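Local structure of D-glyceraldehyde dehydrogenase (NADP(+)) (Thermoplasma acidophilum, 5IZD) at residues S405-L409 / H447-T453; K251-W257 / A284-H290; Y274-Q279 / M318-I322; Y399-N403 / E423-R429; F363-G369 / P385-A389. The protein oxidises D-glyceraldehyde to glycerate with NADP(+) as the electron acceptor, in the non-phosphorylated Entner-Doudoroff pathway, working as a homotetramer. One frame throughout, in Å; residues are numbered along the deposited sequence. Where two conformers were deposited one is given.

Interaction 1. Residues S405-L409 / H447-T453; sequences SKYGL and HTGFRMT
Two irregular loops of the aldehyde dehydrogenase catalytic domain run antiparallel here, the CA atoms of Gly408 and Phe450 4.5 Å apart. Phe450 N bonds Gly408 O and Met452 N bonds Lys406 O, both at 2.9 Å, setting the register. Between them Arg451 takes positive phi (60°) and, with chi1 to chi3 m, t, m, curls its guanidinium onto the other loop: NH2 donates to Tyr407 O at 2.8 Å, while NE makes weak bonds to Tyr407 O (3.0 Å) and Ser405 O (3.1 Å). Gly408 and Gly449 must lack side chains: a CB would hit Phe450 O and Gly408 O respectively. In an ST turn Ser405 OG (chi1 t) accepts from Tyr407 N at 3.0 Å. Thr453 (m) donates from OG1 to Phe450 O (2.7 Å), and a water joins OG1 to Gly408 N. Leu409 (t, p) lays CD1 over the His447 ring, 4.3 Å from its centroid. His447, held by Glu432, lies beside Glu247, the predicted proton acceptor, so the loops border the active site. Tyr407 OH (chi1 m) bonds Glu381 N. The contact joins the loop between helix 395-403 and strand 410-414 to the one entering strand 454-455, with Met452 against helix 227-236.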
# COMPACT_ATOMS: atom_id res chain seq x y z
N SER A 405 5.57 -26.99 18.79
CA SER A 405 6.95 -26.49 18.82
C SER A 405 7.00 -25.16 19.47
O SER A 405 6.14 -24.33 19.19
CB SER A 405 7.51 -26.32 17.39
OG SER A 405 8.92 -26.13 17.39
N LYS A 406 8.07 -24.86 20.22
CA LYS A 406 8.24 -23.46 20.61
C LYS A 406 8.79 -22.61 19.45
O LYS A 406 8.87 -21.38 19.57
CB LYS A 406 9.11 -23.34 21.86
CG LYS A 406 10.59 -23.60 21.63
CD LYS A 406 11.28 -23.68 22.97
CE LYS A 406 12.76 -23.86 22.75
NZ LYS A 406 13.33 -24.12 24.09
N TYR A 407 9.18 -23.26 18.35
CA TYR A 407 9.68 -22.54 17.21
C TYR A 407 8.61 -22.34 16.17
O TYR A 407 7.51 -22.91 16.25
CB TYR A 407 10.86 -23.29 16.64
CG TYR A 407 11.98 -23.54 17.60
CD1 TYR A 407 12.95 -22.55 17.87
CD2 TYR A 407 12.12 -24.77 18.22
CE1 TYR A 407 13.99 -22.80 18.75
CE2 TYR A 407 13.17 -25.06 19.08
CZ TYR A 407 14.13 -24.08 19.32
OH TYR A 407 15.16 -24.40 20.20
N GLY A 408 8.93 -21.50 15.19
CA GLY A 408 7.99 -21.07 14.17
C GLY A 408 8.48 -20.36 12.93
O GLY A 408 7.77 -19.46 12.35
N LEU A 409 9.67 -20.71 12.47
CA LEU A 409 10.19 -19.99 11.32
C LEU A 409 9.85 -20.74 10.01
O LEU A 409 8.75 -20.52 9.47
CB LEU A 409 11.63 -19.60 11.54
CG LEU A 409 12.51 -19.04 10.43
CD1 LEU A 409 11.82 -18.08 9.55
CD2 LEU A 409 13.77 -18.39 11.02
N HIS A 447 11.04 -12.46 5.78
CA HIS A 447 11.61 -13.53 6.58
C HIS A 447 11.29 -13.27 8.05
O HIS A 447 11.79 -12.31 8.62
CB HIS A 447 13.14 -13.51 6.40
CG HIS A 447 13.86 -14.73 6.89
ND1 HIS A 447 13.58 -15.98 6.40
CD2 HIS A 447 14.97 -14.87 7.67
CE1 HIS A 447 14.44 -16.86 6.90
NE2 HIS A 447 15.28 -16.21 7.70
N THR A 448 10.51 -14.15 8.66
CA THR A 448 9.95 -13.90 9.96
C THR A 448 9.38 -15.22 10.48
O THR A 448 9.39 -16.25 9.79
CB THR A 448 8.82 -12.80 9.83
OG1 THR A 448 8.46 -12.28 11.11
CG2 THR A 448 7.59 -13.36 9.14
N GLY A 449 8.84 -15.20 11.68
CA GLY A 449 8.16 -16.37 12.19
C GLY A 449 7.33 -16.12 13.40
O GLY A 449 7.19 -14.99 13.84
N PHE A 450 6.78 -17.21 13.91
CA PHE A 450 5.88 -17.21 15.07
C PHE A 450 6.63 -17.69 16.30
O PHE A 450 7.73 -18.28 16.19
CB PHE A 450 4.67 -18.17 14.83
CG PHE A 450 3.76 -17.75 13.72
CD1 PHE A 450 4.13 -17.95 12.41
CD2 PHE A 450 2.54 -17.11 13.98
CE1 PHE A 450 3.32 -17.52 11.37
CE2 PHE A 450 1.70 -16.67 12.95
CZ PHE A 450 2.08 -16.91 11.64
N ARG A 451 6.01 -17.47 17.46
CA ARG A 451 6.45 -18.05 18.72
C ARG A 451 7.91 -17.58 19.03
O ARG A 451 8.16 -16.40 19.01
CB ARG A 451 6.23 -19.55 18.72
CG ARG A 451 4.71 -19.88 18.79
CD ARG A 451 4.39 -21.34 18.75
NE ARG A 451 4.90 -22.06 17.55
CZ ARG A 451 4.37 -22.01 16.31
NH1 ARG A 451 3.30 -21.24 16.00
NH2 ARG A 451 4.92 -22.73 15.34
N MET A 452 8.87 -18.48 19.22
CA MET A 452 10.18 -18.02 19.68
C MET A 452 11.10 -17.53 18.58
O MET A 452 12.29 -17.30 18.86
CB MET A 452 10.89 -19.10 20.53
CG MET A 452 10.26 -19.45 21.88
SD MET A 452 9.90 -18.02 22.91
CE MET A 452 11.61 -17.52 23.25
N THR A 453 10.60 -17.29 17.38
CA THR A 453 11.39 -16.89 16.25
C THR A 453 12.02 -15.50 16.46
O THR A 453 13.11 -15.25 16.00
CB THR A 453 10.58 -16.85 14.93
OG1 THR A 453 9.94 -18.13 14.66
CG2 THR A 453 11.52 -16.45 13.74
O HOH W 1 11.37 -20.05 15.52

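Interaction 2. Residues K251-W257 / A284-H290; sequences KAPFMVW and AERLYVH
Strands 252-256 and 284-290 lie side by side and parallel in the central sheet of the catalytic domain, joined through helix 262-274 as a beta-alpha-beta crossover, axes 4.7 Å apart and crossing at -38°. Pair Pro253 with Arg286, Phe254 with Leu287, Met255 with Tyr288 and Val256 with Val289. The backbone bonds zigzag: Phe254 N to Arg286 O (2.8 Å), Tyr288 N to Phe254 O (2.9 Å), Val256 N to Tyr288 O (3.0 Å) and His290 N to Val256 O (3.0 Å). At the start Ala252 O accepts twice, from Glu285 N (2.9 Å) and Arg286 N (3.2 Å). Lys251 O is satisfied by a side chain, Arg286 NE at 3.0 Å and NH2 at 3.1 Å; the same guanidinium gives NH1 to Tyr288 OH (3.0 Å) and also reaches Leu401 O and Ala402 O, while Tyr288 OH has Gln373 too. Lys251 NZ forms a salt bridge to Glu285 OE1 (2.6 Å) and also bonds Ile377 O and Glu380 O. Glu285 in turn holds the backbone N of Ile382 and Phe383, residues that probably bind NADP(+). At the far end the His290 edge meets the Trp257 face, a T-shaped pair with centroids 4.6 Å apart; His290 ND1 bonds Asp292 N. Pro253 and Met255 face helix 395-403, whereas Phe254 and Leu287 pack on helix 262-274; strand 410-414 flanks 252-256.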
# COMPACT_ATOMS: atom_id res chain seq x y z
N LYS A 251 12.82 -24.68 14.07
CA LYS A 251 12.83 -26.13 14.10
C LYS A 251 11.91 -26.62 13.05
O LYS A 251 10.86 -27.19 13.34
CB LYS A 251 12.48 -26.60 15.50
CG LYS A 251 12.54 -28.11 15.75
CD LYS A 251 13.90 -28.52 16.33
CE LYS A 251 14.07 -30.03 16.35
NZ LYS A 251 15.51 -30.34 16.39
N ALA A 252 12.34 -26.43 11.82
CA ALA A 252 11.48 -26.60 10.68
C ALA A 252 11.00 -28.04 10.48
O ALA A 252 11.84 -28.95 10.33
CB ALA A 252 12.20 -26.13 9.43
N PRO A 253 9.66 -28.25 10.50
CA PRO A 253 9.20 -29.56 10.09
C PRO A 253 9.26 -29.74 8.57
O PRO A 253 8.90 -28.82 7.82
CB PRO A 253 7.73 -29.59 10.56
CG PRO A 253 7.26 -28.17 10.43
CD PRO A 253 8.54 -27.31 10.69
N PHE A 254 9.65 -30.94 8.15
CA PHE A 254 9.71 -31.35 6.76
C PHE A 254 8.65 -32.45 6.54
O PHE A 254 8.82 -33.60 6.99
CB PHE A 254 11.10 -31.87 6.45
CG PHE A 254 11.44 -31.92 4.99
CD1 PHE A 254 10.94 -32.94 4.19
CD2 PHE A 254 12.21 -30.93 4.41
CE1 PHE A 254 11.24 -32.99 2.84
CE2 PHE A 254 12.49 -30.96 3.06
CZ PHE A 254 12.01 -31.99 2.27
N MET A 255 7.59 -32.11 5.79
CA MET A 255 6.40 -32.95 5.71
C MET A 255 6.23 -33.51 4.30
O MET A 255 6.18 -32.75 3.34
CB MET A 255 5.17 -32.10 6.11
CG MET A 255 5.18 -31.69 7.59
SD MET A 255 4.05 -30.32 7.98
CE MET A 255 4.98 -28.95 7.29
N VAL A 256 6.12 -34.82 4.16
CA VAL A 256 6.05 -35.49 2.87
C VAL A 256 4.78 -36.33 2.90
O VAL A 256 4.72 -37.39 3.53
CB VAL A 256 7.30 -36.36 2.63
CG1 VAL A 256 7.25 -37.01 1.25
CG2 VAL A 256 8.60 -35.51 2.80
N TRP A 257 3.76 -35.84 2.21
CA TRP A 257 2.47 -36.53 2.17
C TRP A 257 2.60 -37.74 1.23
O TRP A 257 3.59 -37.85 0.49
CB TRP A 257 1.37 -35.55 1.77
CG TRP A 257 0.03 -36.11 1.99
CD1 TRP A 257 -0.91 -36.40 1.02
CD2 TRP A 257 -0.56 -36.49 3.24
NE1 TRP A 257 -2.02 -36.93 1.60
CE2 TRP A 257 -1.86 -36.99 2.95
CE3 TRP A 257 -0.14 -36.44 4.57
CZ2 TRP A 257 -2.73 -37.45 3.96
CZ3 TRP A 257 -0.97 -36.91 5.56
CH2 TRP A 257 -2.27 -37.42 5.25
N ALA A 284 15.86 -28.27 7.72
CA ALA A 284 14.99 -29.38 8.08
C ALA A 284 15.52 -29.88 9.41
O ALA A 284 16.72 -30.32 9.52
CB ALA A 284 15.10 -30.50 7.04
N GLU A 285 14.64 -29.79 10.41
CA GLU A 285 14.97 -30.20 11.77
C GLU A 285 14.09 -31.34 12.27
O GLU A 285 14.42 -31.93 13.28
CB GLU A 285 14.89 -28.99 12.72
CG GLU A 285 16.04 -27.98 12.63
CD GLU A 285 17.13 -28.12 13.71
OE1 GLU A 285 16.88 -28.83 14.74
OE2 GLU A 285 18.25 -27.51 13.53
N ARG A 286 12.99 -31.67 11.60
CA ARG A 286 12.12 -32.80 12.01
C ARG A 286 11.51 -33.36 10.75
O ARG A 286 10.96 -32.60 9.99
CB ARG A 286 10.93 -32.33 12.82
CG ARG A 286 11.24 -31.44 13.96
CD ARG A 286 9.97 -31.05 14.63
NE ARG A 286 9.50 -29.70 14.30
CZ ARG A 286 8.27 -29.27 14.48
NH1 ARG A 286 7.31 -30.11 14.89
NH2 ARG A 286 8.00 -28.02 14.21
N LEU A 287 11.55 -34.67 10.56
CA LEU A 287 11.07 -35.29 9.34
C LEU A 287 9.79 -36.09 9.63
O LEU A 287 9.77 -36.93 10.50
CB LEU A 287 12.19 -36.15 8.75
CG LEU A 287 11.95 -36.94 7.48
CD1 LEU A 287 11.41 -36.05 6.39
CD2 LEU A 287 13.23 -37.60 7.01
N TYR A 288 8.71 -35.73 8.93
CA TYR A 288 7.39 -36.36 9.02
C TYR A 288 7.05 -36.92 7.65
O TYR A 288 6.82 -36.13 6.71
CB TYR A 288 6.31 -35.35 9.43
CG TYR A 288 6.55 -34.76 10.79
CD1 TYR A 288 6.28 -35.47 11.92
CD2 TYR A 288 7.07 -33.52 10.93
CE1 TYR A 288 6.48 -34.93 13.17
CE2 TYR A 288 7.27 -32.96 12.15
CZ TYR A 288 6.97 -33.67 13.28
OH TYR A 288 7.30 -33.12 14.50
N VAL A 289 6.98 -38.25 7.53
CA VAL A 289 6.69 -38.89 6.27
C VAL A 289 5.45 -39.79 6.39
O VAL A 289 5.23 -40.52 7.37
CB VAL A 289 7.89 -39.68 5.75
CG1 VAL A 289 7.65 -40.19 4.35
CG2 VAL A 289 9.16 -38.82 5.76
N HIS A 290 4.63 -39.75 5.38
CA HIS A 290 3.42 -40.54 5.43
C HIS A 290 3.77 -42.02 5.54
O HIS A 290 4.68 -42.51 4.85
CB HIS A 290 2.54 -40.20 4.24
CG HIS A 290 1.16 -40.75 4.33
ND1 HIS A 290 0.91 -42.10 4.27
CD2 HIS A 290 -0.04 -40.15 4.45
CE1 HIS A 290 -0.40 -42.32 4.35
NE2 HIS A 290 -1.00 -41.15 4.46

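Interaction 3. Residues Y274-Q279 / M318-I322; sequences YWNAGQ and MGPLI
Met318, Gln279 and Ala277 carry most of this contact between two irregular loops, whose closest CA pair is Ala277-Met318 at 5.8 Å. Helix 262-274 ends at Tyr274, and a tight turn with positive phi at Asn276, Ala277 and Gly278 presents Ala277 to its partner. Met318, extended with chi1 and chi2 both t, lays CG 3.9 Å from Ala277 CB and brings SD 3.8 Å from Tyr274 CD1, an oblique Met-aromatic contact. Ala277 CB also lies 3.6 Å from Gly319 O. Gln279 (m, t) reaches across: OE1 accepts from Ile322 N at 3.1 Å, while NE2 donates to Asn276 O (3.2 Å) and to a water bonded to Pro320 O. One carboxamide thus braces its own turn and the facing loop. Gln279 O bonds Asn149 ND2, and Asn149 is by similarity the transition-state stabiliser, so the turn borders the probable catalytic centre. Leu321 packs on helix 324-339, which begins just beyond the second loop, and strand 284-290 follows the first.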
# COMPACT_ATOMS: atom_id res chain seq x y z
N TYR A 274 21.47 -30.69 4.83
CA TYR A 274 22.93 -30.69 4.75
C TYR A 274 23.54 -29.44 4.26
O TYR A 274 24.74 -29.28 4.41
CB TYR A 274 23.47 -31.92 3.96
CG TYR A 274 22.95 -33.19 4.52
CD1 TYR A 274 23.13 -33.49 5.87
CD2 TYR A 274 22.26 -34.09 3.72
CE1 TYR A 274 22.65 -34.68 6.41
CE2 TYR A 274 21.79 -35.27 4.23
CZ TYR A 274 21.95 -35.57 5.57
OH TYR A 274 21.46 -36.77 6.12
N TRP A 275 22.76 -28.54 3.69
CA TRP A 275 23.29 -27.24 3.28
C TRP A 275 23.84 -26.57 4.51
O TRP A 275 23.21 -26.61 5.56
CB TRP A 275 22.21 -26.43 2.66
CG TRP A 275 22.55 -25.11 2.01
CD1 TRP A 275 23.35 -24.90 0.90
CD2 TRP A 275 22.01 -23.84 2.36
NE1 TRP A 275 23.32 -23.56 0.54
CE2 TRP A 275 22.49 -22.90 1.41
CE3 TRP A 275 21.14 -23.39 3.36
CZ2 TRP A 275 22.12 -21.56 1.44
CZ3 TRP A 275 20.77 -22.02 3.39
CH2 TRP A 275 21.27 -21.14 2.44
N ASN A 276 25.10 -26.13 4.39
CA ASN A 276 25.83 -25.52 5.50
C ASN A 276 25.90 -26.44 6.71
O ASN A 276 25.90 -25.99 7.85
CB ASN A 276 25.21 -24.17 5.89
CG ASN A 276 26.23 -23.22 6.52
OD1 ASN A 276 27.43 -23.37 6.29
ND2 ASN A 276 25.77 -22.30 7.36
N ALA A 277 25.99 -27.75 6.46
CA ALA A 277 26.01 -28.76 7.52
C ALA A 277 24.83 -28.66 8.55
O ALA A 277 25.00 -29.01 9.73
CB ALA A 277 27.34 -28.71 8.24
N GLY A 278 23.69 -28.12 8.09
CA GLY A 278 22.49 -27.99 8.89
C GLY A 278 22.51 -26.77 9.78
O GLY A 278 21.61 -26.61 10.63
N GLN A 279 23.49 -25.89 9.57
CA GLN A 279 23.70 -24.68 10.41
C GLN A 279 22.96 -23.52 9.75
O GLN A 279 23.52 -22.56 9.24
CB GLN A 279 25.20 -24.42 10.56
CG GLN A 279 25.95 -25.59 11.21
CD GLN A 279 27.50 -25.40 11.24
OE1 GLN A 279 28.12 -25.44 12.30
NE2 GLN A 279 28.08 -25.18 10.06
N MET A 318 29.65 -31.35 1.90
CA MET A 318 29.24 -30.72 3.14
C MET A 318 30.47 -30.38 3.95
O MET A 318 31.35 -31.19 4.07
CB MET A 318 28.37 -31.69 3.93
CG MET A 318 27.81 -31.08 5.20
SD MET A 318 26.65 -32.19 6.07
CE MET A 318 27.79 -33.10 7.12
N GLY A 319 30.46 -29.20 4.57
CA GLY A 319 31.55 -28.69 5.40
C GLY A 319 31.50 -29.06 6.87
O GLY A 319 30.64 -29.82 7.31
N PRO A 320 32.45 -28.52 7.64
CA PRO A 320 32.50 -28.77 9.06
C PRO A 320 31.57 -27.88 9.86
O PRO A 320 31.10 -26.84 9.35
CB PRO A 320 33.98 -28.42 9.40
CG PRO A 320 34.27 -27.31 8.45
CD PRO A 320 33.63 -27.77 7.18
N LEU A 321 31.34 -28.27 11.11
CA LEU A 321 30.75 -27.33 12.08
C LEU A 321 31.74 -26.19 12.39
O LEU A 321 32.95 -26.37 12.28
CB LEU A 321 30.35 -28.06 13.36
CG LEU A 321 29.47 -29.31 13.14
CD1 LEU A 321 29.27 -30.06 14.44
CD2 LEU A 321 28.20 -28.89 12.53
N ILE A 322 31.20 -25.04 12.78
CA ILE A 322 31.94 -23.82 12.98
C ILE A 322 33.05 -23.85 14.02
O ILE A 322 34.07 -23.22 13.83
CB ILE A 322 31.00 -22.61 13.24
CG1 ILE A 322 31.74 -21.25 13.13
CG2 ILE A 322 30.18 -22.76 14.53
CD1 ILE A 322 32.31 -21.00 11.75
O HOH W 2 31.12 -24.21 9.49

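Interaction 4. Residues Y399-N403 / E423-R429; sequences YDLAN and EASERIR
In the alpha/beta catalytic domain, this contact joins the C-terminal ends of two helices that flank strand 410-414, each on a crossover between parallel strands. The axes of segments 399-403 and 423-427 run at 37° and come no closer than 11.3 Å, so long side chains bridge the gap. Glu423 (chi1 and chi2 t) comes first: its OE2 accepts from Tyr399 OH at 2.9 Å, while OE1 bonds His129 of a third subunit. One residue on, Ala424 CB lies 3.9 Å from Tyr399 CE1. Ser425 and Glu426 take no part; Glu426 makes a salt bridge to Lys131 of the third subunit. Arg427 sets CB over the Tyr399 ring, a CH-pi contact 3.8 Å from the centroid, and its guanidinium leads off to Asp58 of the second subunit. Tyr399, with chi1 m, is therefore the main bridge, burying 116 Å² here. Ile428, the first residue past helical phi/psi, has chi1 and chi2 both m and wedges CD1 3.8 Å from Tyr399 CD1 and 3.9 Å from Ala402 CB. Arg429 sends its guanidinium to Pro138 O of the second subunit, but its backbone N stays with Asn403. There the Asn403 carboxamide (chi1 m) closes the contact with two bonds: ND2 donates to Arg427 O at 2.8 Å, and OD1 accepts from Arg429 N at 2.9 Å.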
# COMPACT_ATOMS: atom_id res chain seq x y z
N TYR A 399 -0.63 -31.27 10.74
CA TYR A 399 -0.67 -29.89 11.19
C TYR A 399 -0.33 -29.75 12.65
O TYR A 399 0.44 -28.85 13.04
CB TYR A 399 -2.05 -29.22 11.00
CG TYR A 399 -2.58 -29.09 9.58
CD1 TYR A 399 -1.72 -29.01 8.51
CD2 TYR A 399 -3.98 -29.05 9.33
CE1 TYR A 399 -2.19 -28.89 7.23
CE2 TYR A 399 -4.47 -28.92 8.03
CZ TYR A 399 -3.54 -28.82 6.98
OH TYR A 399 -3.93 -28.72 5.67
N ASP A 400 -0.93 -30.61 13.47
CA ASP A 400 -0.76 -30.53 14.94
C ASP A 400 0.69 -30.83 15.38
O ASP A 400 1.20 -30.19 16.29
CB ASP A 400 -1.70 -31.48 15.69
CG ASP A 400 -3.15 -31.02 15.67
OD1 ASP A 400 -3.42 -29.84 15.36
OD2 ASP A 400 -4.02 -31.85 15.98
N LEU A 401 1.29 -31.83 14.76
CA LEU A 401 2.66 -32.19 15.05
C LEU A 401 3.64 -31.05 14.66
O LEU A 401 4.57 -30.72 15.43
CB LEU A 401 3.05 -33.50 14.36
CG LEU A 401 2.34 -34.74 14.91
CD1 LEU A 401 2.66 -35.87 13.97
CD2 LEU A 401 2.74 -35.18 16.32
N ALA A 402 3.43 -30.49 13.47
CA ALA A 402 4.18 -29.37 12.97
C ALA A 402 4.10 -28.16 13.89
O ALA A 402 5.15 -27.53 14.21
CB ALA A 402 3.73 -29.00 11.58
N ASN A 403 2.90 -27.85 14.35
CA ASN A 403 2.70 -26.71 15.21
C ASN A 403 3.12 -26.94 16.66
O ASN A 403 3.19 -25.97 17.42
CB ASN A 403 1.26 -26.20 15.14
CG ASN A 403 0.90 -25.62 13.79
OD1 ASN A 403 1.73 -25.06 13.08
ND2 ASN A 403 -0.35 -25.74 13.44
N GLU A 423 -4.98 -25.13 2.34
CA GLU A 423 -5.34 -25.20 3.75
C GLU A 423 -4.12 -25.04 4.68
O GLU A 423 -4.19 -24.30 5.66
CB GLU A 423 -6.10 -26.52 4.04
CG GLU A 423 -6.55 -26.61 5.50
CD GLU A 423 -7.33 -27.85 5.81
OE1 GLU A 423 -8.53 -27.60 6.06
OE2 GLU A 423 -6.79 -29.00 5.79
N ALA A 424 -3.03 -25.75 4.38
CA ALA A 424 -1.74 -25.60 5.13
C ALA A 424 -1.19 -24.19 5.13
O ALA A 424 -0.56 -23.79 6.09
CB ALA A 424 -0.67 -26.52 4.56
N SER A 425 -1.47 -23.42 4.09
CA SER A 425 -1.04 -22.04 4.06
C SER A 425 -1.52 -21.23 5.24
O SER A 425 -0.92 -20.24 5.57
CB SER A 425 -1.42 -21.39 2.74
OG SER A 425 -0.78 -22.11 1.69
N GLU A 426 -2.66 -21.63 5.83
CA GLU A 426 -3.15 -21.02 7.09
C GLU A 426 -2.93 -21.89 8.32
O GLU A 426 -2.64 -21.34 9.40
CB GLU A 426 -4.65 -20.61 6.98
CG GLU A 426 -4.78 -19.25 6.29
CD GLU A 426 -6.14 -18.53 6.41
OE1 GLU A 426 -7.13 -18.86 5.69
OE2 GLU A 426 -6.20 -17.55 7.20
N ARG A 427 -3.08 -23.21 8.19
CA ARG A 427 -3.07 -24.07 9.36
C ARG A 427 -1.61 -24.36 9.87
O ARG A 427 -1.43 -24.70 11.05
CB ARG A 427 -3.88 -25.34 9.10
CG ARG A 427 -5.41 -25.13 8.97
CD ARG A 427 -6.07 -25.17 10.35
NE ARG A 427 -7.40 -24.57 10.46
CZ ARG A 427 -8.29 -24.87 11.40
NH1 ARG A 427 -8.03 -25.80 12.30
NH2 ARG A 427 -9.45 -24.25 11.44
N ILE A 428 -0.60 -24.19 9.00
CA ILE A 428 0.84 -24.35 9.38
C ILE A 428 1.30 -23.00 9.86
O ILE A 428 1.52 -22.07 9.05
CB ILE A 428 1.76 -24.86 8.22
CG1 ILE A 428 1.34 -26.25 7.74
CG2 ILE A 428 3.23 -24.85 8.63
CD1 ILE A 428 1.73 -27.35 8.68
N ARG A 429 1.44 -22.90 11.18
CA ARG A 429 1.63 -21.62 11.80
C ARG A 429 3.09 -21.35 11.88
O ARG A 429 3.66 -21.30 13.00
CB ARG A 429 0.97 -21.61 13.17
CG ARG A 429 -0.54 -21.72 13.12
CD ARG A 429 -1.20 -20.39 12.84
NE ARG A 429 -1.10 -19.50 13.97
CZ ARG A 429 -1.47 -18.21 13.95
NH1 ARG A 429 -1.97 -17.66 12.85
NH2 ARG A 429 -1.32 -17.46 15.03

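Interaction 5. Residues F363-G369 / P385-A389; sequences FLPTIIG and PVIGA
Strands 366-369 and 386-389 run parallel, axes 4.7 Å apart at an angle of 23°, and four backbone bonds stitch them: Thr366 N to Pro385 O (2.8 Å), Ile387 N to Thr366 O (2.9 Å), Ile368 N to Ile387 O (2.9 Å) and Ala389 N to Ile368 O (3.0 Å). The register pairs Thr366 with Val386 (CA-CA 4.5 Å), Ile367 with Ile387 (5.2 Å) and Ile368 with Gly388 (4.4 Å). CA-H...O contacts such as Val386 CA to Thr366 O (3.2 Å) fill in between. On one face Ile368 (m, t) puts CD1 4.2 Å from Val386 CG1 (chi1 t), and Thr366 CB sits 4.0 Å from Val386 CG2. Thr366, with chi1 m, turns OG1 back to Leu364 O at 2.8 Å. Ile367 and Ile387 occupy the opposite face. Ahead of the strands Pro385 packs against the 363-365 backbone, its CG 3.7 Å from Phe363 O and at the edge of the Phe363 ring. This is a right-handed beta-alpha-beta unit, with short helix 376-379 on the crossover. Strand 343-346 runs antiparallel beside 366-369, and 284-290 borders 386-392; helices 262-274 and 294-305 cover the Ile367 face, and helix 324-339 packs on Phe363 and Ile368.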
# COMPACT_ATOMS: atom_id res chain seq x y z
N PHE A 363 31.32 -33.55 11.34
CA PHE A 363 30.41 -34.53 11.91
C PHE A 363 29.62 -35.19 10.75
O PHE A 363 29.21 -34.51 9.82
CB PHE A 363 29.45 -33.86 12.91
CG PHE A 363 28.87 -34.80 13.90
CD1 PHE A 363 29.56 -35.11 15.07
CD2 PHE A 363 27.70 -35.47 13.63
CE1 PHE A 363 29.07 -36.01 15.98
CE2 PHE A 363 27.19 -36.39 14.55
CZ PHE A 363 27.89 -36.66 15.73
N LEU A 364 29.41 -36.49 10.82
CA LEU A 364 28.70 -37.20 9.77
C LEU A 364 27.21 -36.89 9.71
O LEU A 364 26.59 -36.65 10.76
CB LEU A 364 28.85 -38.73 9.96
CG LEU A 364 30.26 -39.35 9.78
CD1 LEU A 364 30.28 -40.79 10.26
CD2 LEU A 364 30.62 -39.28 8.30
N PRO A 365 26.62 -36.92 8.50
CA PRO A 365 25.17 -36.97 8.39
C PRO A 365 24.56 -38.06 9.30
O PRO A 365 25.01 -39.22 9.29
CB PRO A 365 24.94 -37.32 6.91
CG PRO A 365 26.09 -36.70 6.23
CD PRO A 365 27.25 -37.03 7.16
N THR A 366 23.60 -37.67 10.13
CA THR A 366 23.09 -38.53 11.17
C THR A 366 21.52 -38.58 11.11
O THR A 366 20.86 -37.54 11.19
CB THR A 366 23.55 -38.05 12.54
OG1 THR A 366 24.99 -38.02 12.59
CG2 THR A 366 22.99 -38.97 13.63
N ILE A 367 20.98 -39.80 10.97
CA ILE A 367 19.56 -40.03 10.75
C ILE A 367 19.09 -40.96 11.86
O ILE A 367 19.72 -42.00 12.12
CB ILE A 367 19.29 -40.63 9.34
CG1 ILE A 367 19.83 -39.69 8.24
CG2 ILE A 367 17.79 -40.84 9.12
CD1 ILE A 367 20.15 -40.44 6.96
N ILE A 368 18.05 -40.53 12.55
CA ILE A 368 17.51 -41.19 13.72
C ILE A 368 16.03 -41.64 13.54
O ILE A 368 15.22 -40.82 13.11
CB ILE A 368 17.59 -40.21 14.90
CG1 ILE A 368 19.07 -39.91 15.19
CG2 ILE A 368 16.89 -40.76 16.12
CD1 ILE A 368 19.24 -39.06 16.42
N GLY A 369 15.71 -42.89 13.90
CA GLY A 369 14.29 -43.43 14.04
C GLY A 369 13.81 -43.57 15.49
O GLY A 369 14.62 -43.67 16.46
N PRO A 385 24.14 -31.66 11.32
CA PRO A 385 23.59 -32.52 10.26
C PRO A 385 22.85 -33.79 10.78
O PRO A 385 23.13 -34.90 10.35
CB PRO A 385 24.84 -32.85 9.43
CG PRO A 385 25.91 -32.90 10.46
CD PRO A 385 25.61 -31.77 11.40
N VAL A 386 21.87 -33.58 11.66
CA VAL A 386 21.24 -34.62 12.43
C VAL A 386 19.71 -34.42 12.30
O VAL A 386 19.24 -33.30 12.48
CB VAL A 386 21.57 -34.49 13.94
CG1 VAL A 386 20.89 -35.59 14.74
CG2 VAL A 386 23.07 -34.48 14.21
N ILE A 387 18.96 -35.48 12.03
CA ILE A 387 17.51 -35.36 11.97
C ILE A 387 16.87 -36.67 12.41
O ILE A 387 17.37 -37.74 12.13
CB ILE A 387 17.06 -34.89 10.56
CG1 ILE A 387 15.56 -34.52 10.54
CG2 ILE A 387 17.33 -35.97 9.50
CD1 ILE A 387 15.14 -33.65 9.36
N GLY A 388 15.74 -36.56 13.12
CA GLY A 388 14.86 -37.69 13.42
C GLY A 388 13.67 -37.66 12.51
O GLY A 388 13.28 -36.56 12.04
N ALA A 389 13.07 -38.85 12.30
CA ALA A 389 11.96 -39.04 11.43
C ALA A 389 10.84 -39.80 12.16
O ALA A 389 11.09 -40.64 13.02
CB ALA A 389 12.36 -39.80 10.18

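How the interactions relate
Interactions 2 and 5 are parts of one sheet: Leu287 N bonds Gly388 O at 3.0 Å, and their centres are 13 Å apart. Interaction 4 lies against interaction 2, where Arg286 NH1 and NH2 reach Leu401 O and Ala402 O, each at 2.9 Å. It also meets interaction 1 through Arg451 NH1 and Arg429 O (3.0 Å), and both touch the second subunit. Tyr407 CD2 packs 3.3 Å from Lys251 CB, joining interactions 1 and 2. Interaction 3 rests on interaction 5, with Ala277 O 3.3 Å from Pro385 CD. Towards the active site, the His447 side chain lies about 3 Å from that of Glu247, the predicted proton acceptor, and the Ile322 side chain about 6 Å from bound NADP.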